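Local coordinates for cytochrome c-552/4 domain-containing protein (Ignicoccus hospitalis KIN4/I, PDB 4QO5) that binds eight heme c groups and calcium as a membrane-associated octaheme cytochrome c, and probably carries electrons along its heme chain, at residues T437-L441 against I465-W469; W445-H451 against L460-E466. All blocks are in the same frame, centred on the assembly; numbering follows the deposited sequence.

Two long antiparallel helices, 413-447 and 464-485, are joined here at successive levels: contact 1 (437-441 with 465-469) lies within the paired helices, and contact 2 (445-451 with 460-466) lies where the chain passes from one helix to the other. Their centres are 8 Å apart. Both share Ile465 and Glu466, and Glu466 links the apolar packing of contact 1 to the calcium ion that both contacts touch. Trp469 CZ3 also packs on Phe461 CE1 at 3.6 Å, joining the two regions directly. The hemes are more remote: the side chain of Trp469 comes within about 11 Å of a heme c, that of Leu460 within about 12 Å.

Contact 1. Residues T437-L441 against I465-W469; sequences TTVLL and IEKLW. With CA (calcium ion), chain J.
With CG anti to the backbone N in both residues (chi1 164° in Trp469), the isobutyl group of Leu441 and the indole of Trp469 extend from their helices into the same interface and meet nearly at a right angle. Leu441 CD2 lies over one face of the indole, 3.2 Å above its plane and displaced toward the rim, and touches Trp469 CE3 at 3.4 Å. The other branch of the fork turns to the neighbouring turn of the second helix: Leu441 CD1 packs against Glu466 CG at 3.7 Å and, more loosely, against Ile465 CG2. The two methyl branches of one leucine thus reach different partners.

The indole is also held at its edge. Trp469 NE1 donates a hydrogen bond to Thr438 OG1 of 3.0 Å, fairly straight at 158°, with the hydroxyl oxygen close to the ring plane. Grip on an edge and packing on a face together restrict how the ring can rotate. Thr438 OG1 has a further bond to Thr434 O, one turn back in its own helix. Beside it, Thr437 OG1 lies 3.6 Å from Trp469 CD1, while its hydrogen-bonding partners are Ser472 and Thr434.

This is antiparallel helix-helix packing: the axes of the two segments approach to 9.8 Å with 163° between their directions, and the side chains meet between helices 413-447 and 464-485. Helix 498-520 packs alongside, meeting Thr437 through Ile505 and Leu468 through Leu511. Trp473 adds an edge-to-face ring contact to Trp469.

Glu466 belongs to two environments. Its aliphatic CG faces the leucine, whereas the extended chain beyond it delivers the carboxylate to the calcium ion, which Glu466 OE1 and OE2 chelate together at 2.5 and 2.4 Å, respectively; OE2 also accepts a hydrogen bond from Trp445 NE1.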
loop_
_atom_site.group_PDB
_atom_site.type_symbol
_atom_site.label_atom_id
_atom_site.label_comp_id
_atom_site.label_asym_id
_atom_site.label_seq_id
_atom_site.Cartn_x
_atom_site.Cartn_y
_atom_site.Cartn_z
ATOM N N THR A 437 -5.330 16.322 -23.210
ATOM C CA THR A 437 -4.889 17.201 -22.129
ATOM C C THR A 437 -3.814 18.163 -22.618
ATOM O O THR A 437 -3.710 19.291 -22.127
ATOM C CB THR A 437 -4.379 16.423 -20.894
ATOM O OG1 THR A 437 -3.253 15.616 -21.259
ATOM C CG2 THR A 437 -5.477 15.533 -20.329
ATOM N N THR A 438 -3.022 17.726 -23.598
ATOM C CA THR A 438 -1.999 18.595 -24.167
ATOM C C THR A 438 -2.637 19.787 -24.895
ATOM O O THR A 438 -2.152 20.921 -24.803
ATOM C CB THR A 438 -1.051 17.822 -25.115
ATOM O OG1 THR A 438 -0.400 16.771 -24.379
ATOM C CG2 THR A 438 -0.009 18.754 -25.705
ATOM N N VAL A 439 -3.730 19.534 -25.607
ATOM C CA VAL A 439 -4.437 20.611 -26.296
ATOM C C VAL A 439 -5.105 21.555 -25.290
ATOM O O VAL A 439 -5.158 22.766 -25.509
ATOM C CB VAL A 439 -5.466 20.066 -27.322
ATOM C CG1 VAL A 439 -6.332 21.190 -27.883
ATOM C CG2 VAL A 439 -4.734 19.361 -28.454
ATOM N N LEU A 440 -5.628 21.000 -24.199
ATOM C CA LEU A 440 -6.167 21.831 -23.121
ATOM C C LEU A 440 -5.070 22.732 -22.534
ATOM O O LEU A 440 -5.311 23.895 -22.220
ATOM C CB LEU A 440 -6.805 20.979 -22.019
ATOM C CG LEU A 440 -8.070 20.219 -22.433
ATOM C CD1 LEU A 440 -8.491 19.230 -21.371
ATOM C CD2 LEU A 440 -9.201 21.194 -22.733
ATOM N N LEU A 441 -3.863 22.199 -22.400
ATOM C CA LEU A 441 -2.756 23.025 -21.922
ATOM C C LEU A 441 -2.426 24.159 -22.901
ATOM O O LEU A 441 -2.164 25.286 -22.478
ATOM C CB LEU A 441 -1.514 22.192 -21.629
ATOM C CG LEU A 441 -0.380 23.013 -20.997
ATOM C CD1 LEU A 441 -0.864 23.773 -19.758
ATOM C CD2 LEU A 441 0.764 22.120 -20.637
ATOM N N ILE A 465 -2.211 24.190 -13.341
ATOM C CA ILE A 465 -2.820 23.528 -14.501
ATOM C C ILE A 465 -1.783 22.753 -15.329
ATOM O O ILE A 465 -2.107 21.742 -15.955
ATOM C CB ILE A 465 -3.630 24.501 -15.401
ATOM C CG1 ILE A 465 -4.536 23.700 -16.352
ATOM C CG2 ILE A 465 -2.707 25.448 -16.158
ATOM C CD1 ILE A 465 -5.642 24.493 -16.997
ATOM N N GLU A 466 -0.530 23.210 -15.309
ATOM C CA GLU A 466 0.537 22.509 -16.016
ATOM C C GLU A 466 0.852 21.188 -15.307
ATOM O O GLU A 466 1.124 20.170 -15.942
ATOM C CB GLU A 466 1.780 23.408 -16.130
ATOM C CG GLU A 466 1.540 24.622 -17.036
ATOM C CD GLU A 466 2.513 25.774 -16.822
ATOM O OE1 GLU A 466 3.270 25.766 -15.828
ATOM O OE2 GLU A 466 2.498 26.704 -17.657
ATOM N N LYS A 467 0.774 21.190 -13.982
ATOM C CA LYS A 467 1.009 19.960 -13.233
ATOM C C LYS A 467 -0.135 18.959 -13.429
ATOM O O LYS A 467 0.078 17.745 -13.386
ATOM C CB LYS A 467 1.247 20.273 -11.750
ATOM C CG LYS A 467 2.603 20.992 -11.501
ATOM C CD LYS A 467 2.654 21.537 -10.080
ATOM C CE LYS A 467 3.690 22.643 -9.922
ATOM N NZ LYS A 467 5.062 22.156 -10.207
ATOM N N LEU A 468 -1.343 19.465 -13.642
ATOM C CA LEU A 468 -2.468 18.591 -13.971
ATOM C C LEU A 468 -2.200 17.899 -15.302
ATOM O O LEU A 468 -2.449 16.708 -15.455
ATOM C CB LEU A 468 -3.773 19.385 -14.033
ATOM C CG LEU A 468 -4.261 19.953 -12.696
ATOM C CD1 LEU A 468 -5.588 20.679 -12.893
ATOM C CD2 LEU A 468 -4.412 18.837 -11.672
ATOM N N TRP A 469 -1.670 18.646 -16.263
ATOM C CA TRP A 469 -1.307 18.059 -17.542
ATOM C C TRP A 469 -0.230 16.983 -17.355
ATOM O O TRP A 469 -0.354 15.881 -17.883
ATOM C CB TRP A 469 -0.848 19.149 -18.495
ATOM C CG TRP A 469 -0.098 18.652 -19.705
ATOM C CD1 TRP A 469 -0.613 17.943 -20.775
ATOM C CD2 TRP A 469 1.291 18.846 -19.979
ATOM N NE1 TRP A 469 0.393 17.687 -21.684
ATOM C CE2 TRP A 469 1.565 18.232 -21.221
ATOM C CE3 TRP A 469 2.339 19.485 -19.292
ATOM C CZ2 TRP A 469 2.843 18.242 -21.798
ATOM C CZ3 TRP A 469 3.601 19.494 -19.865
ATOM C CH2 TRP A 469 3.840 18.875 -21.110
HETATM CA CA CA J . 4.212 27.962 -16.608
HETATM O O HOH W 1 5.588 29.797 -15.988
#

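Contact 2. Residues W445-H451 against L460-E466; sequences WQSGLAH and LFDEYIE. With CA (calcium ion), chain J.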
loop_
_atom_site.group_PDB
_atom_site.type_symbol
_atom_site.label_atom_id
_atom_site.label_comp_id
_atom_site.label_asym_id
_atom_site.label_seq_id
_atom_site.Cartn_x
_atom_site.Cartn_y
_atom_site.Cartn_z
ATOM N N TRP A 445 -2.375 28.197 -22.092
ATOM C CA TRP A 445 -1.314 29.136 -22.418
ATOM C C TRP A 445 -1.847 30.251 -23.314
ATOM O O TRP A 445 -1.495 31.414 -23.144
ATOM C CB TRP A 445 -0.154 28.420 -23.103
ATOM C CG TRP A 445 0.668 27.568 -22.198
ATOM C CD1 TRP A 445 0.857 27.727 -20.849
ATOM C CD2 TRP A 445 1.423 26.414 -22.577
ATOM N NE1 TRP A 445 1.682 26.737 -20.371
ATOM C CE2 TRP A 445 2.049 25.923 -21.415
ATOM C CE3 TRP A 445 1.638 25.754 -23.792
ATOM C CZ2 TRP A 445 2.864 24.791 -21.428
ATOM C CZ3 TRP A 445 2.455 24.633 -23.805
ATOM C CH2 TRP A 445 3.052 24.159 -22.633
ATOM N N GLN A 446 -2.714 29.885 -24.252
ATOM C CA GLN A 446 -3.310 30.848 -25.175
ATOM C C GLN A 446 -4.179 31.889 -24.473
ATOM O O GLN A 446 -4.232 33.044 -24.892
ATOM C CB GLN A 446 -4.153 30.116 -26.222
ATOM C CG GLN A 446 -4.576 30.985 -27.393
ATOM C CD GLN A 446 -3.460 31.197 -28.396
ATOM O OE1 GLN A 446 -2.822 30.244 -28.850
ATOM N NE2 GLN A 446 -3.225 32.452 -28.758
ATOM N N SER A 447 -4.865 31.476 -23.413
ATOM C CA SER A 447 -5.831 32.342 -22.744
ATOM C C SER A 447 -5.205 33.120 -21.595
ATOM O O SER A 447 -5.833 34.012 -21.026
ATOM C CB SER A 447 -7.021 31.526 -22.230
ATOM O OG SER A 447 -6.673 30.795 -21.066
ATOM N N GLY A 448 -3.974 32.773 -21.247
ATOM C CA GLY A 448 -3.259 33.483 -20.203
ATOM C C GLY A 448 -3.482 32.927 -18.809
ATOM O O GLY A 448 -3.073 33.534 -17.827
ATOM N N LEU A 449 -4.133 31.773 -18.708
ATOM C CA LEU A 449 -4.306 31.134 -17.409
ATOM C C LEU A 449 -2.958 30.642 -16.889
ATOM O O LEU A 449 -2.727 30.598 -15.678
ATOM C CB LEU A 449 -5.312 29.981 -17.492
ATOM C CG LEU A 449 -5.525 29.123 -16.241
ATOM C CD1 LEU A 449 -5.964 29.969 -15.049
ATOM C CD2 LEU A 449 -6.547 28.033 -16.530
ATOM N N ALA A 450 -2.071 30.286 -17.817
ATOM C CA ALA A 450 -0.724 29.849 -17.476
ATOM C C ALA A 450 0.287 30.507 -18.400
ATOM O O ALA A 450 -0.056 30.916 -19.508
ATOM C CB ALA A 450 -0.614 28.335 -17.563
ATOM N N HIS A 451 1.533 30.588 -17.938
ATOM C CA HIS A 451 2.618 31.254 -18.662
ATOM C C HIS A 451 3.619 30.234 -19.189
ATOM O O HIS A 451 3.910 29.239 -18.532
ATOM C CB HIS A 451 3.336 32.250 -17.735
ATOM C CG HIS A 451 4.700 32.659 -18.214
ATOM N ND1 HIS A 451 5.864 32.122 -17.702
ATOM C CD2 HIS A 451 5.084 33.559 -19.152
ATOM C CE1 HIS A 451 6.904 32.669 -18.306
ATOM N NE2 HIS A 451 6.459 33.543 -19.191
ATOM N N LEU A 460 7.342 25.258 -18.257
ATOM C CA LEU A 460 6.409 24.274 -18.795
ATOM C C LEU A 460 5.660 23.562 -17.684
ATOM O O LEU A 460 4.581 23.025 -17.919
ATOM C CB LEU A 460 7.150 23.224 -19.620
ATOM C CG LEU A 460 7.802 23.710 -20.910
ATOM C CD1 LEU A 460 8.823 22.689 -21.396
ATOM C CD2 LEU A 460 6.709 23.931 -21.956
ATOM N N PHE A 461 6.234 23.569 -16.477
ATOM C CA PHE A 461 5.827 22.643 -15.429
ATOM C C PHE A 461 5.610 23.317 -14.079
ATOM O O PHE A 461 5.467 22.625 -13.071
ATOM C CB PHE A 461 6.904 21.567 -15.211
ATOM C CG PHE A 461 7.336 20.860 -16.463
ATOM C CD1 PHE A 461 6.445 20.070 -17.175
ATOM C CD2 PHE A 461 8.648 20.953 -16.902
ATOM C CE1 PHE A 461 6.849 19.413 -18.319
ATOM C CE2 PHE A 461 9.057 20.305 -18.037
ATOM C CZ PHE A 461 8.160 19.527 -18.748
ATOM N N ASP A 462 5.591 24.646 -14.052
ATOM C CA ASP A 462 5.692 25.359 -12.781
ATOM C C ASP A 462 4.378 25.893 -12.218
ATOM O O ASP A 462 4.361 26.480 -11.138
ATOM C CB ASP A 462 6.744 26.480 -12.860
ATOM C CG ASP A 462 6.410 27.536 -13.900
ATOM O OD1 ASP A 462 5.413 27.370 -14.628
ATOM O OD2 ASP A 462 7.178 28.524 -14.011
ATOM N N GLU A 463 3.281 25.684 -12.935
ATOM C CA GLU A 463 1.987 26.142 -12.455
ATOM C C GLU A 463 0.993 24.990 -12.320
ATOM O O GLU A 463 1.193 23.917 -12.881
ATOM C CB GLU A 463 1.414 27.228 -13.367
ATOM C CG GLU A 463 2.233 28.490 -13.420
ATOM C CD GLU A 463 1.800 29.400 -14.560
ATOM O OE1 GLU A 463 0.891 30.229 -14.347
ATOM O OE2 GLU A 463 2.364 29.276 -15.667
ATOM N N TYR A 464 -0.072 25.230 -11.566
ATOM C CA TYR A 464 -1.013 24.174 -11.199
ATOM C C TYR A 464 -1.649 23.452 -12.390
ATOM O O TYR A 464 -1.627 22.228 -12.446
ATOM C CB TYR A 464 -2.090 24.709 -10.246
ATOM C CG TYR A 464 -3.029 23.638 -9.743
ATOM C CD1 TYR A 464 -2.567 22.616 -8.923
ATOM C CD2 TYR A 464 -4.371 23.634 -10.103
ATOM C CE1 TYR A 464 -3.415 21.625 -8.469
ATOM C CE2 TYR A 464 -5.227 22.644 -9.652
ATOM C CZ TYR A 464 -4.739 21.643 -8.832
ATOM O OH TYR A 464 -5.575 20.657 -8.360
ATOM N N ILE A 465 -2.211 24.190 -13.341
ATOM C CA ILE A 465 -2.820 23.528 -14.501
ATOM C C ILE A 465 -1.783 22.753 -15.329
ATOM O O ILE A 465 -2.107 21.742 -15.955
ATOM C CB ILE A 465 -3.630 24.501 -15.401
ATOM C CG1 ILE A 465 -4.536 23.700 -16.352
ATOM C CG2 ILE A 465 -2.707 25.448 -16.158
ATOM C CD1 ILE A 465 -5.642 24.493 -16.997
ATOM N N GLU A 466 -0.530 23.210 -15.309
ATOM C CA GLU A 466 0.537 22.509 -16.016
ATOM C C GLU A 466 0.852 21.188 -15.307
ATOM O O GLU A 466 1.124 20.170 -15.942
ATOM C CB GLU A 466 1.780 23.408 -16.130
ATOM C CG GLU A 466 1.540 24.622 -17.036
ATOM C CD GLU A 466 2.513 25.774 -16.822
ATOM O OE1 GLU A 466 3.270 25.766 -15.828
ATOM O OE2 GLU A 466 2.498 26.704 -17.657
HETATM CA CA CA J . 4.212 27.962 -16.608
HETATM O O HOH W 2 -1.481 29.171 -14.065
HETATM O O HOH W 1 5.588 29.797 -15.988
#
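Ala450 and His451 run past Glu463 and Leu460 just after helix 413-447, which Gly448, with positive phi, follows; the Ala450 and Glu463 CA atoms are 6.8 Å apart. Glu463 is the N-cap residue of helix 464-485, and its side chain reaches across: the syn lone pair of OE2 accepts His451 N at 2.8 Å, while OE2 also binds calcium. His451 O, Asp462 OD1, both Glu466 oxygens and a water join it around the ion, and Thr459 O completes the site. Calcium so joins His451, just after the first helix, to Asp462, Glu463 and Glu466 at the start of the second. That water also bonds to His451 ND1. Trp445, CG anti to its carbonyl carbon (chi1 -73°), directs NE1 to Glu466 OE2 at 2.8 Å, almost straight at 171°. The oxygen lies in the indole plane, but the carboxylate is turned 68° from the ring and is met on its anti side. A second water bridges Leu449 O and Glu463 OE1. Apolar contacts add to this: Leu449 CD2 meets Ile465 CD1 and Ala450 CB meets Ile465 CG2. Helix 498-520 covers Leu449 and Ile465, helix 137-147 packs on Phe461, and Arg513 of the second subunit bonds to Gly448 O and Leu449 O.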